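Long-range contacts in hypothetical protein (Parabacteroides merdae, PDB 4OO3), which is of unknown function but is probably an NAD(P)-dependent oxidoreductase with a nucleotide-binding Rossmann fold and a C-terminal oxidoreductase domain: residues Asp147-Arg152 and Thr220-Asp225; Ile155-Gln160 and Val227-Phe232; Arg161-Ile166 and Glu364-Glu369; Gly171-Gly176 and Ser319-Ser324; Leu328-Gly333 and Pro340-Glu345. All coordinates share one frame; numbering follows the deposited sequence.

Contact 1: Asp147-Arg152 and Thr220-Asp225; sequences DIMTER and TTHLVD
Met149, a selenomethionine, packs against Asp225 with CB, CG and SE and against Thr221 with CE. Its CB is 3.5 Å from Asp225 OD2, and CG stays just as close to that oxygen. SE then lies 3.6 Å from Asp225 CB, and the terminal CE comes to rest 3.5 Å from Thr221 CG2. The bend at chi2 (-69°) places SE against Asp225 CB and CG, the two side chains crossing at a slant. The His222 ring is met obliquely by SE, near its ND1. This contact joins the loop that follows strand 145-147, an outermost strand of the parallel Rossmann sheet, to a helix of the C-terminal half. Lys119 touches both Met149 and His222, consistent with the interdomain cleft that holds the active site in related oxidoreductases. Arg152 grips Asp225 side-on: NE reaches OD2 and NH2 reaches OD1, both at 2.8 Å, with each oxygen using its syn lone pair. Guanidinium and carboxylate are nearly coplanar, 23° apart, and the arginine's NH1 has a second acid, Glu419. Glu151 CG covers one face of the His222 ring, while a water accepts from Glu151 N at 3.0 Å and lies 2.6 Å from His222 ND1.

Contact 2: Ile155-Gln160 and Val227-Phe232; sequences ITTMLQ and VQWEAF
Gln160 and Glu230 mark the closest backbone approach, with CA atoms 6.8 Å apart, between helices 155-160 and 227-231, whose axes come to 9.7 Å and run at 52° to each other. Both helices lie on the same face of the large mixed sheet of the C-terminal half, an alpha/beta layering in which Gln160 and Val227 rest on strand 183-190. Glu230 carries the polar part of the contact. It reaches across with its chain extended beyond CG, and its OE2 accepts a hydrogen bond from Thr157 OG1 at 3.1 Å, the hydroxyl standing nearly in line with the C-O bond. Lys185, on strand 183-190, forms a salt bridge with OE1, and the amide end of Gln160 lies beside the carboxylate, so this buried acid is held among polar neighbours and its charge is probably offset by the lysine. With CG2 anti to the backbone N, the Thr157 methyl sits between Glu230 OE2, 3.3 Å away, and the indole of Trp229, which it meets obliquely. The same indole has a cation-pi partner in Arg161. Thr157 CG2 is 3.6 Å from Trp229 CZ3, and Met158 CG approaches the indole edge at CH2, 4.3 Å away.

Contact 3: Arg161-Ile166 and Glu364-Glu369; sequences RELSTI and EKVSAE
A surface salt bridge between Glu162 and Lys365 lies beside a small apolar seam, and together they join the C-terminal end of helix 155-164 to helix 352-369. The charged pair meets tip to tip. Lys365 NZ is 2.9 Å from Glu162 OE1 and 3.3 Å from OE2, so the ammonium faces both oxygens, although each hydrogen bond is weak. Bends at chi2 (74°) and chi4 (46°) fold the lysine chain, the second of them setting the position of NZ. In the seam, Val366 CG2 is the shared methyl: Ile166 CD1 touches it at 3.7 Å and Leu163 CD2 at 3.9 Å. Leu163 also rests on Leu342 and Val344, which ties the seam to the mixed sheet. Where the first helix ends, Glu162 O accepts from both Thr165 N and Thr165 OG1, which come from the same face of its carbonyl plane. An alanine in place of Glu162 would probably leave Lys365 NZ without its carboxylate mate and its folded chain free to swing into solvent. Glu369 OE1 stands 4.2 Å from Glu162 OE2, a like-charged neighbour. The chemistry of the joint is thus mixed: on its more exposed side the lysine probably offsets the repulsion between the two acids, while next to it Val366 packs against Leu163 and Ile166.

Contact 4: Gly171-Gly176 and Ser319-Ser324; sequences GEQLKG and SVMKGS
Ser324 presses its side chain against the backbone of Gly171 and Glu172, where the contact is tightest. With OG set between the backbone N and the carbonyl carbon (chi1 64°), the hydroxyl accepts from Glu172 N at 2.7 Å in a nearly straight bond of 168°. Ser324 N returns a bond to Glu172 O, also 2.7 Å and in the carbonyl plane. Gly171 CA lies 3.3 Å from Ser324 OG, and a side chain at this glycine, whose phi is positive (83°), would collide with that hydroxyl. Leu174 N binds Lys322 O at 3.1 Å, while CG and both methyls of the leucine lean on Gly323 and Ser324. Gln173 is bent at chi2, and its NE2 donates to its neighbour Leu174 O at 2.8 Å while OE1 bonds Tyr170 OH; an alanine here would probably leave Leu174 O without that donor and the Tyr170 hydroxyl without its mate. The other side is looser: Glu172 leads its carboxylate away into solvent, and the end of Lys322 departs to weak partners at Glu180 and Pro181. Gln173 and Gly323 thus form an isolated beta bridge, by which a loop running across the strand direction is tied to the turn of the hairpin of strands 316-322 and 326-332.

Contact 5: Leu328-Gly333 and Pro340-Glu345; sequences LVIRQG and PELFVE
Ile330 and Leu342 interlock on one face of a beta hairpin whose antiparallel strands, 328-332 and 341-345, are twisted to 147° and belong to the mixed sheet of the C-terminal half. Paired backbone bonds join Val329 with Phe343 and Arg331 with Glu341, so side chains of facing residues emerge on the same face. On the Ile330 face the bumps are methyls. Ile330 CD1 settles 3.6 Å from Leu342 CD1, its CG2 lies 4.0 Å from Pro340 CB, and Leu328 CD2 runs alongside Val344 CG2 at 3.9 Å. The resulting apolar surface is received by helix 155-164, with Thr156 and Gln160 against Ile330 and Leu159 against Leu342.

The opposite face is built in steps. Arg331, bent at chi3 (-141°), brings NE 3.8 Å above the Phe343 ring, offset toward the rim near CD1. Any cation-pi attraction is long and weak, the two planes standing 63° apart. Val329 fills the hollow between arginine and acid: its CG1 sits over the centre of the guanidinium, and its CG2 is 3.8 Å from Glu345 CD. Beyond it Arg331 and Glu345 meet tip to tip in a salt bridge, nearly coplanar, though the modelled separation of NH2 and OE2 is doubtfully short. At the turn end of the hairpin, Gln332 lies beside the Pro340 ring, while its NE2 bonds Asp315 O. Gln332 OE1 touches that ring at Pro340 CD, 3.5 Å away.

How the contacts relate
Helix 155-164 connects most of the set: contacts 2 and 3 both use it, their centres about 11 Å apart, with Arg161 NH1 probably bonded to Trp229 O at 2.6 Å. Its sheet-facing side meets contact 5, where Leu159 CB is 3.5 Å from Leu342 CD2. Contacts 4 and 5 share the mixed sheet; Met321 O and Leu328 N, 3.0 Å apart, probably bond across neighbouring strands. Helix 220-231 carries contact 2 back to contact 1, which touches it where Arg152 O is 3.2 Å from Trp229 CH2. Contact 1, beside Lys119 and the Rossmann half, is probably nearest the catalytic cleft; the centres of contacts 3, 4 and 5 lie about 19 to 22 Å from its own.

Contact 1: Asp147-Arg152 and Thr220-Asp225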
# COMPACT_ATOMS: atom_id res chain seq x y z
N ASP A 147 -7.59 5.71 1.22
CA ASP A 147 -6.77 4.81 0.42
C ASP A 147 -6.63 3.43 1.06
O ASP A 147 -7.20 3.16 2.11
CB ASP A 147 -5.41 5.45 0.03
CG ASP A 147 -4.51 5.76 1.21
OD1 ASP A 147 -4.80 5.37 2.36
OD2 ASP A 147 -3.46 6.39 0.95
N ILE A 148 -5.90 2.55 0.39
CA ILE A 148 -5.90 1.14 0.72
C ILE A 148 -4.52 0.70 1.22
O ILE A 148 -3.65 0.32 0.43
CB ILE A 148 -6.34 0.32 -0.52
CG1 ILE A 148 -7.72 0.81 -0.98
CG2 ILE A 148 -6.36 -1.17 -0.19
CD1 ILE A 148 -8.14 0.31 -2.34
N MSE A 149 -4.34 0.76 2.54
CA MSE A 149 -3.11 0.34 3.21
C MSE A 149 -3.28 -1.09 3.70
O MSE A 149 -3.63 -1.32 4.85
CB MSE A 149 -2.79 1.28 4.38
CG MSE A 149 -2.59 2.72 3.94
SE MSE A 149 -0.92 2.89 2.92
CE MSE A 149 -1.66 3.09 1.11
N THR A 150 -2.99 -2.04 2.83
CA THR A 150 -3.18 -3.46 3.14
C THR A 150 -2.23 -4.03 4.21
O THR A 150 -2.61 -4.91 4.98
CB THR A 150 -3.04 -4.30 1.86
OG1 THR A 150 -1.84 -3.92 1.18
CG2 THR A 150 -4.23 -4.08 0.94
N GLU A 151 -1.02 -3.50 4.29
CA GLU A 151 0.04 -4.10 5.10
C GLU A 151 -0.17 -3.92 6.60
O GLU A 151 0.47 -4.60 7.40
CB GLU A 151 1.41 -3.54 4.69
CG GLU A 151 1.71 -3.73 3.21
CD GLU A 151 1.40 -5.14 2.74
OE1 GLU A 151 2.03 -6.09 3.26
OE2 GLU A 151 0.51 -5.30 1.86
N ARG A 152 -1.07 -3.01 6.96
CA ARG A 152 -1.52 -2.88 8.33
C ARG A 152 -2.17 -4.15 8.86
O ARG A 152 -2.22 -4.37 10.07
CB ARG A 152 -2.57 -1.78 8.42
CG ARG A 152 -2.05 -0.40 8.08
CD ARG A 152 -3.17 0.59 8.27
NE ARG A 152 -2.76 1.95 7.93
CZ ARG A 152 -3.58 2.98 7.95
NH1 ARG A 152 -4.86 2.82 8.27
NH2 ARG A 152 -3.13 4.19 7.64
N THR A 220 6.67 2.87 -1.65
CA THR A 220 7.11 3.58 -0.43
C THR A 220 5.92 4.08 0.40
O THR A 220 6.02 4.24 1.61
CB THR A 220 7.97 4.82 -0.75
OG1 THR A 220 7.24 5.68 -1.65
CG2 THR A 220 9.31 4.43 -1.38
N THR A 221 4.82 4.37 -0.28
CA THR A 221 3.57 4.72 0.40
C THR A 221 3.29 3.73 1.53
O THR A 221 3.14 4.12 2.67
CB THR A 221 2.42 4.78 -0.62
OG1 THR A 221 2.68 5.83 -1.55
CG2 THR A 221 1.08 5.06 0.06
N HIS A 222 3.28 2.44 1.20
CA HIS A 222 3.10 1.38 2.20
C HIS A 222 4.12 1.48 3.34
O HIS A 222 3.77 1.33 4.51
CB HIS A 222 3.23 -0.01 1.59
CG HIS A 222 2.15 -0.36 0.62
ND1 HIS A 222 0.81 -0.20 0.90
CD2 HIS A 222 2.21 -0.89 -0.62
CE1 HIS A 222 0.09 -0.61 -0.13
NE2 HIS A 222 0.92 -1.04 -1.07
N LEU A 223 5.39 1.70 2.99
CA LEU A 223 6.46 1.64 3.99
C LEU A 223 6.39 2.85 4.91
O LEU A 223 6.50 2.71 6.12
CB LEU A 223 7.84 1.52 3.33
CG LEU A 223 8.04 0.31 2.41
CD1 LEU A 223 9.46 0.26 1.89
CD2 LEU A 223 7.69 -1.00 3.13
N VAL A 224 6.17 4.02 4.32
CA VAL A 224 6.01 5.25 5.09
C VAL A 224 4.82 5.15 6.04
O VAL A 224 4.90 5.57 7.20
CB VAL A 224 5.89 6.48 4.15
CG1 VAL A 224 5.34 7.70 4.89
CG2 VAL A 224 7.24 6.80 3.54
N ASP A 225 3.72 4.58 5.54
CA ASP A 225 2.53 4.34 6.34
C ASP A 225 2.83 3.40 7.49
O ASP A 225 2.35 3.61 8.59
CB ASP A 225 1.39 3.75 5.50
CG ASP A 225 0.11 3.56 6.31
OD1 ASP A 225 -0.48 4.59 6.73
OD2 ASP A 225 -0.32 2.40 6.53
O HOH W 1 -0.18 -0.80 3.28

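Contact 2: Ile155-Gln160 and Val227-Phe232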
# COMPACT_ATOMS: atom_id res chain seq x y z
N ILE A 155 0.14 -10.03 9.47
CA ILE A 155 0.34 -10.50 10.85
C ILE A 155 1.65 -10.05 11.52
O ILE A 155 1.62 -9.62 12.67
CB ILE A 155 0.14 -12.04 10.96
CG1 ILE A 155 0.23 -12.51 12.42
CG2 ILE A 155 1.15 -12.79 10.10
CD1 ILE A 155 -0.79 -11.87 13.34
N THR A 156 2.79 -10.14 10.82
CA THR A 156 4.06 -9.72 11.42
C THR A 156 4.05 -8.23 11.73
O THR A 156 4.57 -7.80 12.76
CB THR A 156 5.30 -10.05 10.55
OG1 THR A 156 5.22 -9.37 9.29
CG2 THR A 156 5.43 -11.55 10.34
N THR A 157 3.45 -7.45 10.84
CA THR A 157 3.29 -6.02 11.07
C THR A 157 2.47 -5.76 12.33
O THR A 157 2.86 -4.92 13.15
CB THR A 157 2.66 -5.33 9.84
OG1 THR A 157 3.70 -5.07 8.88
CG2 THR A 157 1.99 -4.02 10.20
N MSE A 158 1.37 -6.49 12.50
CA MSE A 158 0.49 -6.30 13.65
C MSE A 158 1.21 -6.66 14.92
O MSE A 158 1.01 -6.02 15.95
CB MSE A 158 -0.79 -7.12 13.54
CG MSE A 158 -1.68 -6.55 12.44
SE MSE A 158 -3.24 -7.71 12.15
CE MSE A 158 -4.31 -7.05 13.66
N LEU A 159 2.06 -7.69 14.86
CA LEU A 159 2.79 -8.11 16.06
C LEU A 159 3.92 -7.14 16.40
O LEU A 159 4.23 -6.91 17.56
CB LEU A 159 3.32 -9.54 15.90
CG LEU A 159 2.23 -10.61 15.93
CD1 LEU A 159 2.75 -11.97 15.51
CD2 LEU A 159 1.60 -10.70 17.32
N GLN A 160 4.51 -6.55 15.37
CA GLN A 160 5.56 -5.56 15.54
C GLN A 160 4.99 -4.35 16.27
O GLN A 160 5.54 -3.91 17.28
CB GLN A 160 6.12 -5.15 14.17
CG GLN A 160 7.63 -5.07 14.12
CD GLN A 160 8.13 -4.51 12.81
OE1 GLN A 160 7.35 -4.20 11.91
NE2 GLN A 160 9.43 -4.38 12.69
N VAL A 227 5.75 2.93 9.06
CA VAL A 227 6.56 3.54 10.13
C VAL A 227 5.68 4.42 11.03
O VAL A 227 5.82 4.38 12.24
CB VAL A 227 7.93 4.19 9.70
CG1 VAL A 227 8.27 3.97 8.24
CG2 VAL A 227 8.05 5.66 10.12
N GLN A 228 4.74 5.16 10.44
CA GLN A 228 3.73 5.91 11.21
C GLN A 228 2.86 4.99 12.07
O GLN A 228 2.68 5.21 13.26
CB GLN A 228 2.82 6.72 10.27
CG GLN A 228 3.53 7.80 9.48
CD GLN A 228 2.61 8.58 8.55
OE1 GLN A 228 1.45 8.20 8.31
NE2 GLN A 228 3.13 9.67 8.00
N TRP A 229 2.32 3.96 11.43
CA TRP A 229 1.31 3.11 12.05
C TRP A 229 1.89 2.16 13.11
O TRP A 229 1.28 1.95 14.17
CB TRP A 229 0.59 2.33 10.94
CG TRP A 229 -0.64 1.65 11.38
CD1 TRP A 229 -1.88 2.20 11.56
CD2 TRP A 229 -0.77 0.26 11.68
NE1 TRP A 229 -2.77 1.24 11.96
CE2 TRP A 229 -2.11 0.04 12.05
CE3 TRP A 229 0.12 -0.81 11.69
CZ2 TRP A 229 -2.58 -1.21 12.42
CZ3 TRP A 229 -0.34 -2.05 12.05
CH2 TRP A 229 -1.68 -2.24 12.41
N GLU A 230 3.06 1.59 12.84
CA GLU A 230 3.71 0.71 13.81
C GLU A 230 4.40 1.47 14.95
O GLU A 230 4.29 1.10 16.11
CB GLU A 230 4.75 -0.16 13.12
CG GLU A 230 4.19 -1.19 12.16
CD GLU A 230 5.26 -1.77 11.26
OE1 GLU A 230 6.35 -1.19 11.16
OE2 GLU A 230 5.01 -2.81 10.63
N ALA A 231 5.12 2.53 14.60
CA ALA A 231 6.04 3.18 15.53
C ALA A 231 5.43 4.38 16.25
O ALA A 231 5.97 4.82 17.27
CB ALA A 231 7.31 3.60 14.80
N PHE A 232 4.31 4.89 15.74
CA PHE A 232 3.59 5.98 16.39
C PHE A 232 2.08 5.70 16.41
O PHE A 232 1.29 6.50 15.91
CB PHE A 232 3.87 7.32 15.68
CG PHE A 232 5.34 7.63 15.55
CD1 PHE A 232 6.09 7.09 14.52
CD2 PHE A 232 5.97 8.46 16.47
CE1 PHE A 232 7.44 7.37 14.39
CE2 PHE A 232 7.32 8.74 16.36
CZ PHE A 232 8.06 8.20 15.32

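Contact 3: Arg161-Ile166 and Glu364-Glu369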
# COMPACT_ATOMS: atom_id res chain seq x y z
N ARG A 161 3.87 -3.83 15.78
CA ARG A 161 3.14 -2.74 16.45
C ARG A 161 2.84 -3.07 17.91
O ARG A 161 3.08 -2.25 18.79
CB ARG A 161 1.84 -2.44 15.69
CG ARG A 161 0.94 -1.36 16.29
CD ARG A 161 -0.16 -1.02 15.29
NE ARG A 161 -1.36 -0.42 15.87
CZ ARG A 161 -1.82 0.81 15.63
NH1 ARG A 161 -1.19 1.65 14.81
NH2 ARG A 161 -2.93 1.22 16.21
N GLU A 162 2.32 -4.28 18.15
CA GLU A 162 1.95 -4.70 19.51
C GLU A 162 3.14 -4.75 20.44
O GLU A 162 3.09 -4.19 21.54
CB GLU A 162 1.24 -6.06 19.51
CG GLU A 162 -0.23 -5.96 19.91
CD GLU A 162 -0.42 -5.71 21.40
OE1 GLU A 162 0.29 -6.34 22.21
OE2 GLU A 162 -1.29 -4.90 21.75
N LEU A 163 4.21 -5.41 19.99
CA LEU A 163 5.41 -5.58 20.80
C LEU A 163 6.11 -4.25 21.10
O LEU A 163 6.66 -4.08 22.19
CB LEU A 163 6.38 -6.54 20.11
CG LEU A 163 5.95 -8.01 20.04
CD1 LEU A 163 7.01 -8.82 19.32
CD2 LEU A 163 5.69 -8.59 21.42
N SER A 164 6.07 -3.32 20.15
CA SER A 164 6.72 -2.02 20.30
C SER A 164 6.05 -1.15 21.36
O SER A 164 6.69 -0.26 21.92
CB SER A 164 6.73 -1.27 18.97
OG SER A 164 5.44 -0.78 18.63
N THR A 165 4.77 -1.41 21.64
CA THR A 165 4.03 -0.71 22.68
C THR A 165 4.18 -1.33 24.08
O THR A 165 3.58 -0.84 25.03
CB THR A 165 2.53 -0.66 22.36
OG1 THR A 165 2.02 -1.99 22.22
CG2 THR A 165 2.27 0.13 21.08
N ILE A 166 4.97 -2.40 24.21
CA ILE A 166 5.20 -3.05 25.50
C ILE A 166 6.60 -2.70 26.02
O ILE A 166 7.59 -3.29 25.57
CB ILE A 166 5.02 -4.58 25.42
CG1 ILE A 166 3.66 -4.92 24.82
CG2 ILE A 166 5.15 -5.21 26.80
CD1 ILE A 166 3.44 -6.40 24.54
N GLU A 364 2.37 -13.51 27.63
CA GLU A 364 1.04 -13.87 28.12
C GLU A 364 -0.01 -12.90 27.58
O GLU A 364 -1.03 -13.31 27.02
CB GLU A 364 1.02 -13.90 29.65
CG GLU A 364 1.86 -15.02 30.24
CD GLU A 364 1.96 -14.95 31.76
OE1 GLU A 364 1.32 -14.07 32.38
OE2 GLU A 364 2.69 -15.79 32.33
N LYS A 365 0.26 -11.60 27.72
CA LYS A 365 -0.60 -10.55 27.19
C LYS A 365 -0.76 -10.66 25.66
O LYS A 365 -1.86 -10.53 25.14
CB LYS A 365 -0.07 -9.17 27.64
CG LYS A 365 -0.13 -8.01 26.64
CD LYS A 365 -1.54 -7.46 26.44
CE LYS A 365 -1.52 -6.00 25.99
NZ LYS A 365 -0.54 -5.74 24.90
N VAL A 366 0.35 -10.93 24.96
CA VAL A 366 0.36 -11.03 23.49
C VAL A 366 -0.41 -12.26 22.99
O VAL A 366 -1.08 -12.19 21.96
CB VAL A 366 1.81 -11.06 22.95
CG1 VAL A 366 1.83 -11.26 21.44
CG2 VAL A 366 2.54 -9.78 23.32
N SER A 367 -0.30 -13.37 23.70
CA SER A 367 -1.03 -14.60 23.38
C SER A 367 -2.54 -14.42 23.51
O SER A 367 -3.30 -15.04 22.78
CB SER A 367 -0.60 -15.74 24.31
OG SER A 367 0.79 -15.96 24.22
N ALA A 368 -2.95 -13.60 24.47
CA ALA A 368 -4.36 -13.24 24.61
C ALA A 368 -4.86 -12.56 23.34
O ALA A 368 -5.89 -12.94 22.79
CB ALA A 368 -4.57 -12.33 25.82
N GLU A 369 -4.10 -11.57 22.87
CA GLU A 369 -4.43 -10.84 21.64
C GLU A 369 -4.40 -11.77 20.42
O GLU A 369 -5.31 -11.75 19.61
CB GLU A 369 -3.45 -9.69 21.39
CG GLU A 369 -3.25 -8.69 22.53
CD GLU A 369 -4.44 -7.77 22.71
OE1 GLU A 369 -4.83 -7.10 21.73
OE2 GLU A 369 -4.96 -7.72 23.85

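Contact 4: Gly171-Gly176 and Ser319-Ser324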
# COMPACT_ATOMS: atom_id res chain seq x y z
N GLY A 171 11.24 -1.35 25.24
CA GLY A 171 11.81 -0.17 25.87
C GLY A 171 11.20 1.05 25.23
O GLY A 171 10.04 1.04 24.84
N GLU A 172 11.99 2.11 25.13
CA GLU A 172 11.56 3.36 24.52
C GLU A 172 11.99 3.33 23.06
O GLU A 172 12.94 2.62 22.72
CB GLU A 172 12.23 4.52 25.26
CG GLU A 172 11.64 5.90 25.03
CD GLU A 172 12.47 7.00 25.69
OE1 GLU A 172 12.77 6.88 26.90
OE2 GLU A 172 12.82 7.97 25.00
N GLN A 173 11.30 4.07 22.21
CA GLN A 173 11.68 4.17 20.80
C GLN A 173 12.93 5.04 20.66
O GLN A 173 12.94 6.21 21.07
CB GLN A 173 10.53 4.76 19.96
CG GLN A 173 10.88 5.07 18.50
CD GLN A 173 11.25 3.84 17.70
OE1 GLN A 173 10.47 2.90 17.61
NE2 GLN A 173 12.45 3.84 17.11
N LEU A 174 13.99 4.49 20.09
CA LEU A 174 15.21 5.26 19.88
C LEU A 174 15.02 6.20 18.70
O LEU A 174 14.19 5.95 17.83
CB LEU A 174 16.40 4.34 19.68
CG LEU A 174 16.69 3.40 20.86
CD1 LEU A 174 17.95 2.59 20.62
CD2 LEU A 174 16.80 4.18 22.15
N LYS A 175 15.79 7.28 18.69
CA LYS A 175 15.70 8.31 17.65
C LYS A 175 16.63 7.99 16.48
O LYS A 175 16.34 8.32 15.33
CB LYS A 175 16.07 9.68 18.20
CG LYS A 175 15.38 10.08 19.49
CD LYS A 175 14.07 10.80 19.29
CE LYS A 175 13.67 11.50 20.58
NZ LYS A 175 12.21 11.41 20.81
N GLY A 176 17.78 7.39 16.79
CA GLY A 176 18.77 7.10 15.77
C GLY A 176 19.27 8.37 15.13
O GLY A 176 19.14 9.46 15.70
N SER A 319 13.41 -5.41 7.77
CA SER A 319 13.15 -4.20 8.54
C SER A 319 13.64 -4.31 9.97
O SER A 319 13.72 -5.41 10.54
CB SER A 319 11.66 -3.86 8.53
OG SER A 319 10.91 -4.82 9.24
N VAL A 320 13.96 -3.15 10.54
CA VAL A 320 14.35 -3.05 11.94
C VAL A 320 13.65 -1.85 12.55
O VAL A 320 13.53 -0.81 11.90
CB VAL A 320 15.86 -2.82 12.11
CG1 VAL A 320 16.28 -3.07 13.55
CG2 VAL A 320 16.64 -3.71 11.17
N MSE A 321 13.18 -1.99 13.78
CA MSE A 321 12.77 -0.83 14.57
C MSE A 321 13.45 -0.99 15.91
O MSE A 321 13.28 -2.00 16.59
CB MSE A 321 11.26 -0.61 14.62
CG MSE A 321 10.40 -1.80 14.99
SE MSE A 321 8.50 -1.25 14.87
CE MSE A 321 8.43 -0.04 16.42
N LYS A 322 14.25 0.01 16.26
CA LYS A 322 15.18 -0.09 17.36
C LYS A 322 14.62 0.56 18.61
O LYS A 322 14.32 1.75 18.61
CB LYS A 322 16.52 0.54 16.98
CG LYS A 322 17.18 -0.15 15.80
CD LYS A 322 18.69 0.05 15.76
CE LYS A 322 19.03 1.50 15.46
NZ LYS A 322 20.35 1.66 14.80
N GLY A 323 14.44 -0.25 19.65
CA GLY A 323 13.99 0.24 20.96
C GLY A 323 15.15 0.21 21.93
O GLY A 323 16.14 -0.47 21.68
N SER A 324 15.03 0.94 23.03
CA SER A 324 16.09 1.02 24.04
C SER A 324 16.43 -0.34 24.67
O SER A 324 17.55 -0.54 25.14
CB SER A 324 15.75 2.05 25.12
OG SER A 324 14.59 1.67 25.84

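Contact 5: Leu328-Gly333 and Pro340-Glu345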
# COMPACT_ATOMS: atom_id res chain seq x y z
N LEU A 328 13.21 -4.99 17.04
CA LEU A 328 12.21 -5.87 16.43
C LEU A 328 12.53 -5.97 14.94
O LEU A 328 12.60 -4.96 14.25
CB LEU A 328 10.80 -5.31 16.62
CG LEU A 328 10.40 -5.06 18.06
CD1 LEU A 328 9.04 -4.38 18.10
CD2 LEU A 328 10.38 -6.36 18.85
N VAL A 329 12.71 -7.20 14.46
CA VAL A 329 13.30 -7.44 13.14
C VAL A 329 12.41 -8.35 12.31
O VAL A 329 12.01 -9.42 12.78
CB VAL A 329 14.71 -8.08 13.28
CG1 VAL A 329 15.28 -8.47 11.92
CG2 VAL A 329 15.65 -7.13 14.01
N ILE A 330 12.11 -7.93 11.09
CA ILE A 330 11.46 -8.78 10.11
C ILE A 330 12.52 -9.26 9.13
O ILE A 330 13.30 -8.47 8.63
CB ILE A 330 10.40 -8.04 9.28
CG1 ILE A 330 9.34 -7.39 10.17
CG2 ILE A 330 9.75 -8.99 8.28
CD1 ILE A 330 8.45 -8.38 10.88
N ARG A 331 12.53 -10.57 8.89
CA ARG A 331 13.29 -11.14 7.79
C ARG A 331 12.33 -11.84 6.85
O ARG A 331 11.40 -12.54 7.29
CB ARG A 331 14.33 -12.13 8.29
CG ARG A 331 15.44 -11.49 9.10
CD ARG A 331 16.32 -12.54 9.75
NE ARG A 331 16.71 -12.14 11.10
CZ ARG A 331 17.68 -11.27 11.37
NH1 ARG A 331 18.37 -10.69 10.39
NH2 ARG A 331 17.95 -10.97 12.63
N GLN A 332 12.54 -11.63 5.56
CA GLN A 332 11.75 -12.27 4.52
C GLN A 332 12.66 -12.50 3.31
O GLN A 332 12.68 -11.72 2.37
CB GLN A 332 10.55 -11.41 4.15
CG GLN A 332 9.64 -12.05 3.12
CD GLN A 332 8.66 -11.06 2.55
OE1 GLN A 332 7.81 -10.53 3.27
NE2 GLN A 332 8.76 -10.80 1.25
N GLY A 333 13.43 -13.58 3.38
CA GLY A 333 14.37 -13.94 2.34
C GLY A 333 14.29 -15.42 2.06
O GLY A 333 13.32 -16.08 2.46
N PRO A 340 7.36 -13.55 5.62
CA PRO A 340 7.91 -12.72 6.70
C PRO A 340 7.91 -13.40 8.07
O PRO A 340 6.92 -14.03 8.45
CB PRO A 340 7.01 -11.47 6.70
CG PRO A 340 5.75 -11.89 6.02
CD PRO A 340 6.13 -12.97 5.04
N GLU A 341 9.04 -13.29 8.78
CA GLU A 341 9.17 -13.81 10.13
C GLU A 341 9.68 -12.69 11.02
O GLU A 341 10.53 -11.90 10.60
CB GLU A 341 10.16 -14.98 10.19
CG GLU A 341 9.77 -16.21 9.37
CD GLU A 341 8.47 -16.87 9.82
OE1 GLU A 341 7.99 -16.60 10.94
OE2 GLU A 341 7.92 -17.68 9.04
N LEU A 342 9.15 -12.63 12.24
CA LEU A 342 9.46 -11.57 13.19
C LEU A 342 10.42 -12.07 14.27
O LEU A 342 10.28 -13.20 14.76
CB LEU A 342 8.16 -11.07 13.83
CG LEU A 342 8.21 -10.00 14.93
CD1 LEU A 342 8.92 -8.72 14.48
CD2 LEU A 342 6.80 -9.69 15.39
N PHE A 343 11.40 -11.24 14.63
CA PHE A 343 12.36 -11.56 15.69
C PHE A 343 12.48 -10.44 16.72
O PHE A 343 12.35 -9.26 16.40
CB PHE A 343 13.74 -11.84 15.08
CG PHE A 343 13.77 -13.02 14.15
CD1 PHE A 343 13.38 -12.90 12.83
CD2 PHE A 343 14.20 -14.26 14.61
CE1 PHE A 343 13.40 -13.99 11.98
CE2 PHE A 343 14.23 -15.36 13.76
CZ PHE A 343 13.83 -15.22 12.44
N VAL A 344 12.72 -10.83 17.97
CA VAL A 344 13.04 -9.91 19.06
C VAL A 344 14.51 -10.09 19.41
O VAL A 344 14.94 -11.19 19.77
CB VAL A 344 12.21 -10.22 20.33
CG1 VAL A 344 12.63 -9.32 21.49
CG2 VAL A 344 10.72 -10.07 20.04
N GLU A 345 15.29 -9.02 19.31
CA GLU A 345 16.73 -9.08 19.54
C GLU A 345 17.11 -8.09 20.63
O GLU A 345 16.98 -6.88 20.45
CB GLU A 345 17.48 -8.77 18.25
CG GLU A 345 16.92 -9.49 17.04
CD GLU A 345 17.88 -9.54 15.86
OE1 GLU A 345 18.85 -8.76 15.83
OE2 GLU A 345 17.65 -10.37 14.96